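Local coordinates for cellulase (Uncultured bacterium, PDB 3WX5), which probably hydrolyses internal beta-1,4-glucosidic bonds of cellulose, as an endoglucanase of glycoside hydrolase family 12, at residues W172-D175 against N179-A182; N157-V162 against R207-P212; Y36-N41 against I51-E56; P18-C23 against G27-A32; C83-C88 against D123-P128. All coordinates share one frame; numbering follows the deposited sequence.

Contact 1: W172-D175 against N179-A182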
# COMPACT_ATOMS: atom_id res chain seq x y z
N TRP A 172 4.07 -9.64 -11.26
CA TRP A 172 5.17 -8.82 -11.84
C TRP A 172 6.32 -8.78 -10.88
O TRP A 172 6.10 -8.74 -9.66
CB TRP A 172 4.69 -7.38 -12.05
CG TRP A 172 3.62 -7.28 -13.09
CD1 TRP A 172 2.31 -7.70 -13.00
CD2 TRP A 172 3.80 -6.77 -14.41
NE1 TRP A 172 1.66 -7.47 -14.21
CE2 TRP A 172 2.56 -6.88 -15.08
CE3 TRP A 172 4.88 -6.15 -15.06
CZ2 TRP A 172 2.37 -6.43 -16.39
CZ3 TRP A 172 4.71 -5.74 -16.37
CH2 TRP A 172 3.46 -5.86 -17.02
N PHE A 173 7.55 -8.81 -11.40
CA PHE A 173 8.73 -8.86 -10.53
C PHE A 173 9.80 -7.89 -11.05
O PHE A 173 10.09 -7.89 -12.24
CB PHE A 173 9.33 -10.29 -10.51
CG PHE A 173 10.62 -10.38 -9.72
CD1 PHE A 173 10.63 -10.07 -8.37
CD2 PHE A 173 11.82 -10.63 -10.36
CE1 PHE A 173 11.81 -10.11 -7.64
CE2 PHE A 173 13.01 -10.67 -9.64
CZ PHE A 173 13.00 -10.38 -8.28
N ALA A 174 10.37 -7.07 -10.16
CA ALA A 174 11.60 -6.37 -10.51
C ALA A 174 12.67 -6.63 -9.47
O ALA A 174 12.43 -6.48 -8.28
CB ALA A 174 11.36 -4.85 -10.62
N ASP A 175 13.90 -6.73 -9.95
CA ASP A 175 15.04 -6.88 -9.08
C ASP A 175 15.76 -5.52 -8.92
O ASP A 175 16.62 -5.16 -9.72
CB ASP A 175 15.97 -7.95 -9.67
CG ASP A 175 17.20 -8.18 -8.83
OD1 ASP A 175 17.25 -7.67 -7.69
OD2 ASP A 175 18.11 -8.85 -9.34
N ASN A 179 13.47 -6.33 -3.63
CA ASN A 179 12.71 -7.10 -4.60
C ASN A 179 11.31 -6.51 -4.65
O ASN A 179 10.65 -6.36 -3.62
CB ASN A 179 12.59 -8.57 -4.17
CG ASN A 179 13.88 -9.37 -4.37
OD1 ASN A 179 13.99 -10.51 -3.85
ND2 ASN A 179 14.81 -8.85 -5.17
N TYR A 180 10.83 -6.23 -5.86
CA TYR A 180 9.50 -5.66 -6.05
C TYR A 180 8.60 -6.73 -6.65
O TYR A 180 8.93 -7.30 -7.69
CB TYR A 180 9.59 -4.50 -7.03
CG TYR A 180 8.27 -3.96 -7.56
CD1 TYR A 180 7.66 -2.86 -6.96
CD2 TYR A 180 7.76 -4.41 -8.77
CE1 TYR A 180 6.47 -2.30 -7.47
CE2 TYR A 180 6.55 -3.85 -9.32
CZ TYR A 180 5.94 -2.78 -8.68
OH TYR A 180 4.85 -2.16 -9.25
N ILE A 181 7.52 -7.05 -5.96
CA ILE A 181 6.55 -8.01 -6.49
C ILE A 181 5.18 -7.34 -6.53
O ILE A 181 4.73 -6.78 -5.55
CB ILE A 181 6.41 -9.29 -5.61
CG1 ILE A 181 7.79 -9.80 -5.12
CG2 ILE A 181 5.74 -10.38 -6.45
CD1 ILE A 181 8.14 -9.36 -3.69
N ALA A 182 4.55 -7.34 -7.71
CA ALA A 182 3.22 -6.73 -7.79
C ALA A 182 2.21 -7.77 -8.26
O ALA A 182 2.44 -8.47 -9.26
CB ALA A 182 3.24 -5.55 -8.72

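Contact 2: N157-V162 against R207-P212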
# COMPACT_ATOMS: atom_id res chain seq x y z
N ASN A 157 8.90 -7.09 -14.87
CA ASN A 157 8.41 -7.91 -15.95
C ASN A 157 7.29 -8.80 -15.43
O ASN A 157 7.33 -9.26 -14.28
CB ASN A 157 9.50 -8.85 -16.47
CG ASN A 157 10.70 -8.11 -16.98
OD1 ASN A 157 11.81 -8.25 -16.45
ND2 ASN A 157 10.52 -7.37 -18.07
N ARG A 158 6.34 -9.10 -16.31
CA ARG A 158 5.28 -10.06 -16.01
C ARG A 158 5.88 -11.46 -15.99
O ARG A 158 6.47 -11.89 -16.99
CB ARG A 158 4.21 -9.98 -17.10
CG ARG A 158 3.22 -11.14 -17.11
CD ARG A 158 2.15 -10.92 -16.08
NE ARG A 158 1.03 -11.88 -16.15
CZ ARG A 158 -0.07 -11.69 -16.88
NH1 ARG A 158 -0.16 -10.65 -17.70
NH2 ARG A 158 -1.07 -12.55 -16.80
N VAL A 159 5.70 -12.19 -14.89
CA VAL A 159 6.31 -13.50 -14.76
C VAL A 159 5.32 -14.66 -14.67
O VAL A 159 5.72 -15.82 -14.84
CB VAL A 159 7.32 -13.59 -13.60
CG1 VAL A 159 8.52 -12.70 -13.90
CG2 VAL A 159 6.66 -13.23 -12.25
N ALA A 160 4.07 -14.38 -14.31
CA ALA A 160 3.09 -15.46 -14.05
C ALA A 160 1.68 -14.92 -13.93
O ALA A 160 1.46 -13.72 -13.91
CB ALA A 160 3.46 -16.25 -12.79
N THR A 161 0.72 -15.85 -13.88
CA THR A 161 -0.66 -15.57 -13.52
C THR A 161 -1.02 -16.60 -12.45
O THR A 161 -0.52 -17.74 -12.47
CB THR A 161 -1.56 -15.77 -14.76
OG1 THR A 161 -1.06 -14.98 -15.84
CG2 THR A 161 -3.01 -15.35 -14.46
N VAL A 162 -1.74 -16.17 -11.42
CA VAL A 162 -1.90 -17.02 -10.24
C VAL A 162 -3.30 -16.84 -9.61
O VAL A 162 -3.84 -15.74 -9.63
CB VAL A 162 -0.75 -16.72 -9.21
CG1 VAL A 162 -0.85 -15.27 -8.69
CG2 VAL A 162 -0.74 -17.72 -8.08
N ARG A 207 8.13 -18.22 -4.72
CA ARG A 207 8.86 -17.82 -5.93
C ARG A 207 10.32 -17.45 -5.70
O ARG A 207 11.06 -17.23 -6.65
CB ARG A 207 8.14 -16.67 -6.67
CG ARG A 207 6.76 -17.06 -7.16
CD ARG A 207 6.02 -15.93 -7.84
NE ARG A 207 4.65 -16.33 -8.11
CZ ARG A 207 4.30 -17.10 -9.14
NH1 ARG A 207 5.21 -17.52 -10.01
NH2 ARG A 207 3.05 -17.54 -9.24
N GLY A 208 10.70 -17.34 -4.43
CA GLY A 208 12.05 -16.93 -4.08
C GLY A 208 12.22 -15.43 -4.02
O GLY A 208 13.35 -14.95 -3.95
N TYR A 209 11.12 -14.68 -4.03
CA TYR A 209 11.20 -13.21 -4.05
C TYR A 209 11.25 -12.61 -2.64
O TYR A 209 11.66 -11.46 -2.47
CB TYR A 209 10.00 -12.61 -4.79
CG TYR A 209 9.88 -13.06 -6.25
CD1 TYR A 209 11.01 -13.34 -7.00
CD2 TYR A 209 8.66 -12.99 -6.91
CE1 TYR A 209 10.90 -13.73 -8.36
CE2 TYR A 209 8.54 -13.36 -8.27
CZ TYR A 209 9.66 -13.74 -8.97
OH TYR A 209 9.55 -14.06 -10.31
N ILE A 210 10.68 -13.32 -1.68
CA ILE A 210 10.74 -12.86 -0.29
C ILE A 210 11.37 -13.98 0.52
O ILE A 210 10.99 -15.14 0.40
CB ILE A 210 9.34 -12.52 0.25
CG1 ILE A 210 8.79 -11.24 -0.43
CG2 ILE A 210 9.39 -12.29 1.77
CD1 ILE A 210 7.47 -10.85 0.02
N SER A 211 12.37 -13.65 1.33
CA SER A 211 12.88 -14.64 2.28
C SER A 211 11.97 -14.75 3.50
O SER A 211 11.64 -13.74 4.12
CB SER A 211 14.30 -14.30 2.74
OG SER A 211 14.66 -15.10 3.86
N PRO A 212 11.63 -15.99 3.90
CA PRO A 212 10.73 -16.14 5.05
C PRO A 212 11.38 -15.68 6.36
O PRO A 212 10.68 -15.51 7.37
CB PRO A 212 10.39 -17.64 5.05
CG PRO A 212 11.54 -18.30 4.36
CD PRO A 212 12.09 -17.28 3.36
O HOH W 1 1.82 -19.27 -10.79

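Contact 3: Y36-N41 against I51-E56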
# COMPACT_ATOMS: atom_id res chain seq x y z
N TYR A 36 -3.87 3.14 13.13
CA TYR A 36 -3.36 3.34 11.77
C TYR A 36 -2.78 4.74 11.64
O TYR A 36 -2.96 5.58 12.53
CB TYR A 36 -4.46 3.12 10.70
CG TYR A 36 -5.18 1.80 10.82
CD1 TYR A 36 -4.50 0.59 10.66
CD2 TYR A 36 -6.53 1.75 11.14
CE1 TYR A 36 -5.15 -0.62 10.87
CE2 TYR A 36 -7.20 0.54 11.30
CZ TYR A 36 -6.49 -0.63 11.19
OH TYR A 36 -7.14 -1.82 11.39
N ARG A 37 -2.07 4.98 10.55
CA ARG A 37 -1.52 6.30 10.25
C ARG A 37 -1.83 6.59 8.80
O ARG A 37 -1.66 5.71 7.96
CB ARG A 37 -0.02 6.23 10.40
CG ARG A 37 0.65 7.58 10.49
CD ARG A 37 1.75 7.50 11.55
NE ARG A 37 2.84 8.37 11.18
CZ ARG A 37 2.92 9.64 11.53
NH1 ARG A 37 1.98 10.17 12.31
NH2 ARG A 37 3.95 10.38 11.12
N VAL A 38 -2.13 7.84 8.49
CA VAL A 38 -2.37 8.26 7.11
C VAL A 38 -1.28 9.25 6.68
O VAL A 38 -0.86 10.12 7.46
CB VAL A 38 -3.77 8.89 6.95
CG1 VAL A 38 -3.97 9.42 5.51
CG2 VAL A 38 -4.85 7.85 7.30
N ILE A 39 -0.76 9.05 5.47
CA ILE A 39 0.38 9.86 5.02
C ILE A 39 0.04 10.45 3.67
O ILE A 39 -0.50 9.75 2.80
CB ILE A 39 1.69 9.01 4.93
CG1 ILE A 39 1.45 7.67 4.21
CG2 ILE A 39 2.28 8.78 6.33
CD1 ILE A 39 2.75 6.87 3.96
N ASN A 40 0.35 11.73 3.48
CA ASN A 40 0.18 12.37 2.19
C ASN A 40 1.19 11.82 1.20
O ASN A 40 0.85 11.46 0.05
CB ASN A 40 0.30 13.91 2.32
CG ASN A 40 -0.43 14.66 1.21
OD1 ASN A 40 -1.46 14.21 0.70
ND2 ASN A 40 0.08 15.86 0.87
N ASN A 41 2.44 11.74 1.63
CA ASN A 41 3.45 10.90 0.98
C ASN A 41 3.65 11.23 -0.50
O ASN A 41 3.61 10.34 -1.36
CB ASN A 41 3.07 9.42 1.15
CG ASN A 41 4.22 8.47 0.79
OD1 ASN A 41 5.40 8.81 0.93
ND2 ASN A 41 3.88 7.25 0.33
N ILE A 51 -4.95 15.87 1.04
CA ILE A 51 -5.97 14.88 1.39
C ILE A 51 -6.78 15.34 2.60
O ILE A 51 -6.21 15.87 3.57
CB ILE A 51 -5.34 13.48 1.68
CG1 ILE A 51 -4.24 13.57 2.74
CG2 ILE A 51 -4.78 12.90 0.37
CD1 ILE A 51 -3.56 12.19 3.08
N GLU A 52 -8.07 15.05 2.58
CA GLU A 52 -8.92 15.30 3.73
C GLU A 52 -9.13 14.00 4.49
O GLU A 52 -9.61 13.02 3.92
CB GLU A 52 -10.26 15.89 3.27
CG GLU A 52 -11.27 16.07 4.39
CD GLU A 52 -12.55 16.73 3.90
OE1 GLU A 52 -12.56 17.96 3.76
OE2 GLU A 52 -13.50 16.01 3.50
N ILE A 53 -8.67 13.97 5.74
CA ILE A 53 -8.54 12.73 6.53
C ILE A 53 -9.54 12.68 7.69
O ILE A 53 -9.52 13.55 8.57
CB ILE A 53 -7.14 12.57 7.16
CG1 ILE A 53 -6.04 12.80 6.12
CG2 ILE A 53 -6.97 11.16 7.75
CD1 ILE A 53 -4.65 12.85 6.73
N GLY A 54 -10.31 11.61 7.74
CA GLY A 54 -11.20 11.36 8.88
C GLY A 54 -10.37 10.82 10.03
O GLY A 54 -9.70 9.80 9.91
N LEU A 55 -10.33 11.55 11.14
CA LEU A 55 -9.44 11.18 12.24
C LEU A 55 -9.83 9.91 13.00
O LEU A 55 -8.98 9.29 13.64
CB LEU A 55 -9.25 12.36 13.21
CG LEU A 55 -8.59 13.58 12.58
CD1 LEU A 55 -8.54 14.77 13.55
CD2 LEU A 55 -7.21 13.24 12.01
N GLU A 56 -11.10 9.52 12.93
CA GLU A 56 -11.56 8.31 13.62
C GLU A 56 -11.42 7.06 12.75
O GLU A 56 -11.00 6.02 13.23
CB GLU A 56 -13.01 8.49 14.10
CG GLU A 56 -13.11 9.44 15.31
CD GLU A 56 -14.54 9.96 15.56
OE1 GLU A 56 -15.50 9.42 14.96
OE2 GLU A 56 -14.71 10.87 16.40

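Contact 4: P18-C23 against G27-A32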
# COMPACT_ATOMS: atom_id res chain seq x y z
N PRO A 18 -14.48 14.20 12.99
CA PRO A 18 -13.48 15.27 12.79
C PRO A 18 -12.56 14.93 11.62
O PRO A 18 -12.25 13.74 11.41
CB PRO A 18 -12.65 15.23 14.09
CG PRO A 18 -13.48 14.46 15.06
CD PRO A 18 -14.27 13.49 14.25
N THR A 19 -12.14 15.94 10.87
CA THR A 19 -11.25 15.72 9.74
C THR A 19 -10.11 16.72 9.83
O THR A 19 -10.22 17.73 10.54
CB THR A 19 -11.99 15.88 8.38
OG1 THR A 19 -12.50 17.22 8.28
CG2 THR A 19 -13.16 14.91 8.27
N ALA A 20 -8.99 16.41 9.17
CA ALA A 20 -7.91 17.36 8.91
C ALA A 20 -7.53 17.35 7.43
O ALA A 20 -7.60 16.30 6.78
CB ALA A 20 -6.70 17.02 9.77
N THR A 21 -7.14 18.51 6.90
CA THR A 21 -6.76 18.61 5.49
C THR A 21 -5.27 18.77 5.42
O THR A 21 -4.73 19.77 5.89
CB THR A 21 -7.45 19.82 4.78
OG1 THR A 21 -8.87 19.66 4.84
CG2 THR A 21 -7.02 19.87 3.29
N VAL A 22 -4.58 17.74 4.92
CA VAL A 22 -3.12 17.66 5.04
C VAL A 22 -2.52 17.85 3.65
O VAL A 22 -2.85 17.07 2.74
CB VAL A 22 -2.70 16.25 5.56
CG1 VAL A 22 -1.19 16.04 5.45
CG2 VAL A 22 -3.20 16.04 7.02
N CYS A 23 -1.65 18.86 3.50
CA CYS A 23 -1.08 19.20 2.19
C CYS A 23 0.44 19.13 2.13
O CYS A 23 1.03 19.25 1.04
CB CYS A 23 -1.55 20.59 1.71
SG CYS A 23 -3.35 20.84 1.62
N GLY A 27 3.27 15.11 5.05
CA GLY A 27 2.33 15.31 6.14
C GLY A 27 1.70 13.99 6.54
O GLY A 27 1.70 13.03 5.75
N SER A 28 1.30 13.88 7.81
CA SER A 28 0.68 12.65 8.31
C SER A 28 -0.31 12.93 9.45
O SER A 28 -0.25 13.99 10.10
CB SER A 28 1.76 11.69 8.82
OG SER A 28 2.42 12.27 9.95
N ARG A 29 -1.18 11.96 9.72
CA ARG A 29 -2.02 11.99 10.92
C ARG A 29 -2.15 10.59 11.51
O ARG A 29 -2.33 9.61 10.78
CB ARG A 29 -3.44 12.51 10.61
CG ARG A 29 -3.53 14.03 10.32
CD ARG A 29 -3.31 14.91 11.58
NE ARG A 29 -3.55 16.34 11.32
CZ ARG A 29 -2.68 17.15 10.72
NH1 ARG A 29 -1.54 16.67 10.24
NH2 ARG A 29 -2.96 18.44 10.55
N ASP A 30 -2.06 10.50 12.83
CA ASP A 30 -2.52 9.32 13.53
C ASP A 30 -4.03 9.27 13.48
O ASP A 30 -4.69 10.31 13.65
CB ASP A 30 -2.02 9.31 14.98
CG ASP A 30 -0.50 9.27 15.08
OD1 ASP A 30 0.12 8.47 14.35
OD2 ASP A 30 0.07 10.02 15.90
N VAL A 31 -4.58 8.08 13.23
CA VAL A 31 -6.02 7.89 13.16
C VAL A 31 -6.47 6.65 13.93
O VAL A 31 -5.66 5.75 14.25
CB VAL A 31 -6.55 7.78 11.67
CG1 VAL A 31 -6.18 9.02 10.86
CG2 VAL A 31 -6.01 6.51 11.03
N ALA A 32 -7.78 6.58 14.20
CA ALA A 32 -8.40 5.42 14.84
C ALA A 32 -7.72 5.13 16.16
O ALA A 32 -7.32 3.99 16.44
CB ALA A 32 -8.33 4.20 13.92

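Contact 5: C83-C88 against D123-P128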
# COMPACT_ATOMS: atom_id res chain seq x y z
N CYS A 83 5.17 -0.03 10.57
CA CYS A 83 6.30 0.90 10.59
C CYS A 83 6.72 1.26 9.16
O CYS A 83 7.24 0.42 8.42
CB CYS A 83 7.49 0.29 11.34
SG CYS A 83 7.12 -0.25 13.06
N HIS A 84 6.46 2.52 8.81
CA HIS A 84 6.77 3.10 7.52
C HIS A 84 7.99 4.00 7.66
O HIS A 84 7.89 5.09 8.24
CB HIS A 84 5.55 3.93 7.06
CG HIS A 84 5.72 4.60 5.75
ND1 HIS A 84 5.41 3.99 4.55
CD2 HIS A 84 6.15 5.85 5.43
CE1 HIS A 84 5.71 4.80 3.55
NE2 HIS A 84 6.15 5.94 4.06
N TRP A 85 9.14 3.54 7.17
CA TRP A 85 10.40 4.25 7.36
C TRP A 85 10.60 4.67 8.82
O TRP A 85 10.96 5.82 9.11
CB TRP A 85 10.51 5.45 6.42
CG TRP A 85 11.07 5.10 5.06
CD1 TRP A 85 12.37 5.20 4.65
CD2 TRP A 85 10.34 4.57 3.95
NE1 TRP A 85 12.49 4.78 3.35
CE2 TRP A 85 11.26 4.37 2.90
CE3 TRP A 85 9.01 4.19 3.76
CZ2 TRP A 85 10.88 3.88 1.65
CZ3 TRP A 85 8.62 3.70 2.51
CH2 TRP A 85 9.56 3.54 1.48
N GLY A 86 10.36 3.72 9.73
CA GLY A 86 10.63 3.95 11.15
C GLY A 86 9.54 4.67 11.92
O GLY A 86 9.63 4.80 13.14
N ALA A 87 8.52 5.16 11.22
CA ALA A 87 7.37 5.76 11.90
C ALA A 87 6.28 4.70 12.13
O ALA A 87 5.56 4.33 11.21
CB ALA A 87 6.81 6.94 11.08
N CYS A 88 6.16 4.25 13.38
CA CYS A 88 5.28 3.12 13.74
C CYS A 88 3.91 3.57 14.27
O CYS A 88 3.78 4.60 14.97
CB CYS A 88 5.98 2.18 14.75
SG CYS A 88 7.58 1.43 14.20
N ASP A 123 0.51 -1.94 -0.44
CA ASP A 123 1.97 -1.84 -0.54
C ASP A 123 2.48 -2.39 0.79
O ASP A 123 2.14 -1.83 1.84
CB ASP A 123 2.35 -0.34 -0.71
CG ASP A 123 3.72 -0.15 -1.34
OD1 ASP A 123 4.19 -1.13 -1.91
OD2 ASP A 123 4.29 0.97 -1.32
N LEU A 124 3.13 -3.55 0.77
CA LEU A 124 3.67 -4.12 2.01
C LEU A 124 5.19 -4.12 1.93
O LEU A 124 5.76 -4.49 0.90
CB LEU A 124 3.19 -5.58 2.19
CG LEU A 124 1.75 -5.81 2.68
CD1 LEU A 124 0.74 -5.32 1.67
CD2 LEU A 124 1.53 -7.31 2.93
N TRP A 125 5.85 -3.87 3.07
CA TRP A 125 7.29 -3.63 3.05
C TRP A 125 7.95 -4.66 3.97
O TRP A 125 7.48 -4.89 5.09
CB TRP A 125 7.61 -2.20 3.55
CG TRP A 125 7.37 -1.13 2.52
CD1 TRP A 125 6.35 -0.21 2.51
CD2 TRP A 125 8.15 -0.88 1.34
NE1 TRP A 125 6.47 0.61 1.40
CE2 TRP A 125 7.53 0.17 0.64
CE3 TRP A 125 9.31 -1.45 0.82
CZ2 TRP A 125 8.08 0.73 -0.52
CZ3 TRP A 125 9.84 -0.92 -0.37
CH2 TRP A 125 9.17 0.10 -1.07
N PHE A 126 9.03 -5.24 3.47
CA PHE A 126 9.78 -6.29 4.18
C PHE A 126 11.28 -5.98 4.19
O PHE A 126 11.82 -5.42 3.24
CB PHE A 126 9.61 -7.63 3.46
CG PHE A 126 8.17 -8.01 3.23
CD1 PHE A 126 7.45 -7.46 2.17
CD2 PHE A 126 7.58 -9.01 3.99
CE1 PHE A 126 6.09 -7.79 1.99
CE2 PHE A 126 6.27 -9.42 3.74
CZ PHE A 126 5.55 -8.83 2.70
N SER A 127 11.98 -6.46 5.22
CA SER A 127 13.43 -6.47 5.11
C SER A 127 14.06 -7.33 6.19
O SER A 127 13.38 -7.72 7.14
CB SER A 127 13.98 -5.06 5.21
OG SER A 127 14.27 -4.76 6.56
N PRO A 128 15.35 -7.66 6.02
CA PRO A 128 15.92 -8.57 6.99
C PRO A 128 16.15 -7.89 8.32
O PRO A 128 16.45 -8.56 9.31
CB PRO A 128 17.25 -9.00 6.35
CG PRO A 128 17.59 -7.92 5.41
CD PRO A 128 16.24 -7.45 4.87

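Contact 1: W172-D175 against N179-A182
F173 and N179 meet ring edge to side chain: CE1 of F173 lies 3.9 Å from N179 CB, and the phenyl plane stands 71° from that of the amide. With CG anti to the backbone N (chi1 175°), the ring leans over the partner strand, and CD1 also comes within 4.3 Å of CG1 of I181. The same ring also stacks on Y209 of a neighbouring loop. The two strands form an antiparallel hairpin, their axes 169° apart, which helps build the large sheet of the family 12 jelly roll. A174 and Y180 face the other side, CB to CB at 4.0 Å; there the phenol ring turns its edge to A174 N while its hydroxyl bonds to G155 N. On that side too, W172 CB lies 4.1 Å from A182 CB. The indole leads away from the partner strand toward strand 157-164, where CE3 packs on R158, and its NE1 is hydrogen-bonded to E170. Between the side chains run four main-chain bonds. W172 N donates to A182 O at 2.8 Å, and that oxygen lies at the edge of the indole, close to its plane; Y180 O accepts from A174 N at 2.9 Å while also receiving the CA-H of F173.

Contact 2: N157-V162 against R207-P212
A160 presses its methyl group against the guanidinium of R207, CB standing 3.5 Å from NH1 and 3.8 Å from NH2. V162 adds its CB at 3.9 Å from R207 NH2, sliding past the arginine in the opposite direction, with CG2 at the edge of the guanidinium. Beside this, V159 and Y209 approach from opposite directions, CG2 of the valine reaching the tyrosine OH at 3.6 Å near the plane of the ring. No direct hydrogen bond joins the segments. Instead, one water accepts from R207 NH2 at 2.6 Å and donates to T161 O over a longer 3.3 Å. R207 reaches this far because its chain is extended from CG to NE (chi2 178°), and a salt bridge from NE to D203 steadies the head group; R207 CB packs over one face of the Y209 ring. On the strand, V159 and A160 both face V171, a classic beta bulge, which lets two successive residues face the same way, V159 to Y209 and A160 to R207. G208, with positive phi, closes helix 197-206 in a Schellman motif. The contact thus sets the loop after that helix against strand 157-164, with V162 and R207 packing on V171 of strand 167-175 and Y209 touching I181 of strand 179-185.

Contact 3: Y36-N41 against I51-E56
V38 turns CG1 to the side remote from its backbone N (chi1 176°), and I51 sets CG1 between its own N and carbonyl carbon (chi1 54°), which brings the two side chains together at 3.7 Å between V38 CG1 and I51 CD1. They belong to the two sheets of the jelly-roll sandwich of family 12: strand 36-39 lies in the larger sheet, strand 49-54 in the six-stranded one, with segment axes 9.2 Å apart and nearly antiparallel. This spacing is bridged by side chains alone, without a hydrogen bond across. I53 meets V38 tip to tip, its CD1 3.7 Å from V38 CG1 and its CG2 4.0 Å from V38 CG2, so the valine fork is touched on both prongs. I51 instead comes in at a slant beside them. All three are buried, and F60 and L62 of strand 60-65 continue the apolar layer, against V38 and I51 respectively, while V22 of strand 19-22 packs on I53. At the end of the strand N40 slides past I51. Its carboxamide is buried but held by polar partners, ND2 by D24 O and OD1 by Q49 NE2, and the same OD1 rests 3.5 Å from I51 CG1 and 3.6 Å from I51 CG2.

Contact 4: P18-C23 against G27-A32
R29, whose guanidinium lies against A20 and V22, donates from NH1 to the carbonyl oxygen of the preceding residue, S28 O, at 3.0 Å. The acceptor sits in the plane of the guanidinium, whereas the donor stands above the carbonyl plane, 39° out of it, so the bond fixes the rotation of the head group without using a carbonyl lone pair direction. The arginine gets there by bending at its second torsion (chi2 -71°), which folds the chain back over its own strand. Held this way, the flat group offers one face to V22: CG2 lies 3.7 Å above the plane, toward the rim, and 3.7 Å from NH1. The contact continues down the aliphatic stem, where R29 CG is 3.9 Å from the same methyl. A20 comes in obliquely on the NE side, its CB 3.6 Å from R29 NE. The second prong of the V22 fork, CG1, packs on the bare CA of G27 at 3.7 Å. No hydrogen bond spans the pair. Each strand finds its backbone partners elsewhere, A20 and V22 on strand 49-54, G27 and R29 on N40 and V38, and the C23-C50 disulfide ties the end of the first segment to the neighbouring strand. I53 of strand 49-54 touches both V22 and R29. The two consecutive strands, antiparallel within about 20° and with axes 8.4 Å apart, lie in different sheets and so face each other across the beta sandwich, here at one margin of the GH12 jelly roll.

Contact 5: C83-C88 against D123-P128
W85 crosses to W125 with the outer edge of its indole. From CB the ring is turned nearly square to the plane of CA, CB and CG (chi2 -95°), and its six-membered half leads toward strand 117-127. CE3 first passes over the imidazole of the preceding H84, 3.3 Å above the plane and over its centre. Next along the rim, CZ3 reaches W125 NE1 at 3.9 Å and W125 CE2 at 4.1 Å. CH2 makes the nearest approach, 3.8 Å from W125 CZ2, and lies over one face of that indole, offset toward its rim. The pair is a T-shaped stack, with 71° between the planes and 5.2 Å from the six-membered ring centroid of W85 to the five-membered ring centroid of W125. Across the second face of W125 lies D123 OD1. W85 is carried by a type I' turn from H84 to A87, the tip of a tight hairpin whose ends are joined by the C83-C88 disulfide. Y136 completes the cluster, stacking on W125 and meeting W85 edge to face. An exposed W85 beside W125 and Y136, with E141 and E220 touching W125, is consistent with the aromatic-lined sugar-binding cleft of family 12 enzymes. With no hydrogen bond between the two segments, the attraction probably rests on dispersion and on the slightly positive C-H edge of one indole directed at the electron-rich face of the other.

In the fold
Along the chain, contact 4 comes first, then contacts 3 and 5, and finally contact 1, whose hairpin falls between the two segments of contact 2. Four of them make two groups at opposite ends of the sandwich. Contacts 3 and 4, about 4 Å apart centre to centre, join the two sheets at the N-terminal margin, through strands 19-22 and 49-54 of one and 28-31 and 36-39 of the other. The centres of contacts 1 and 2, about 7 Å apart, lie 27 to 35 Å from theirs. Contact 5 stands between, its centre about 17 Å from those of contacts 1 and 3, touching contact 3 through I39 and H84 and contact 2 through F126 and I210. The large sheet thus runs through all five.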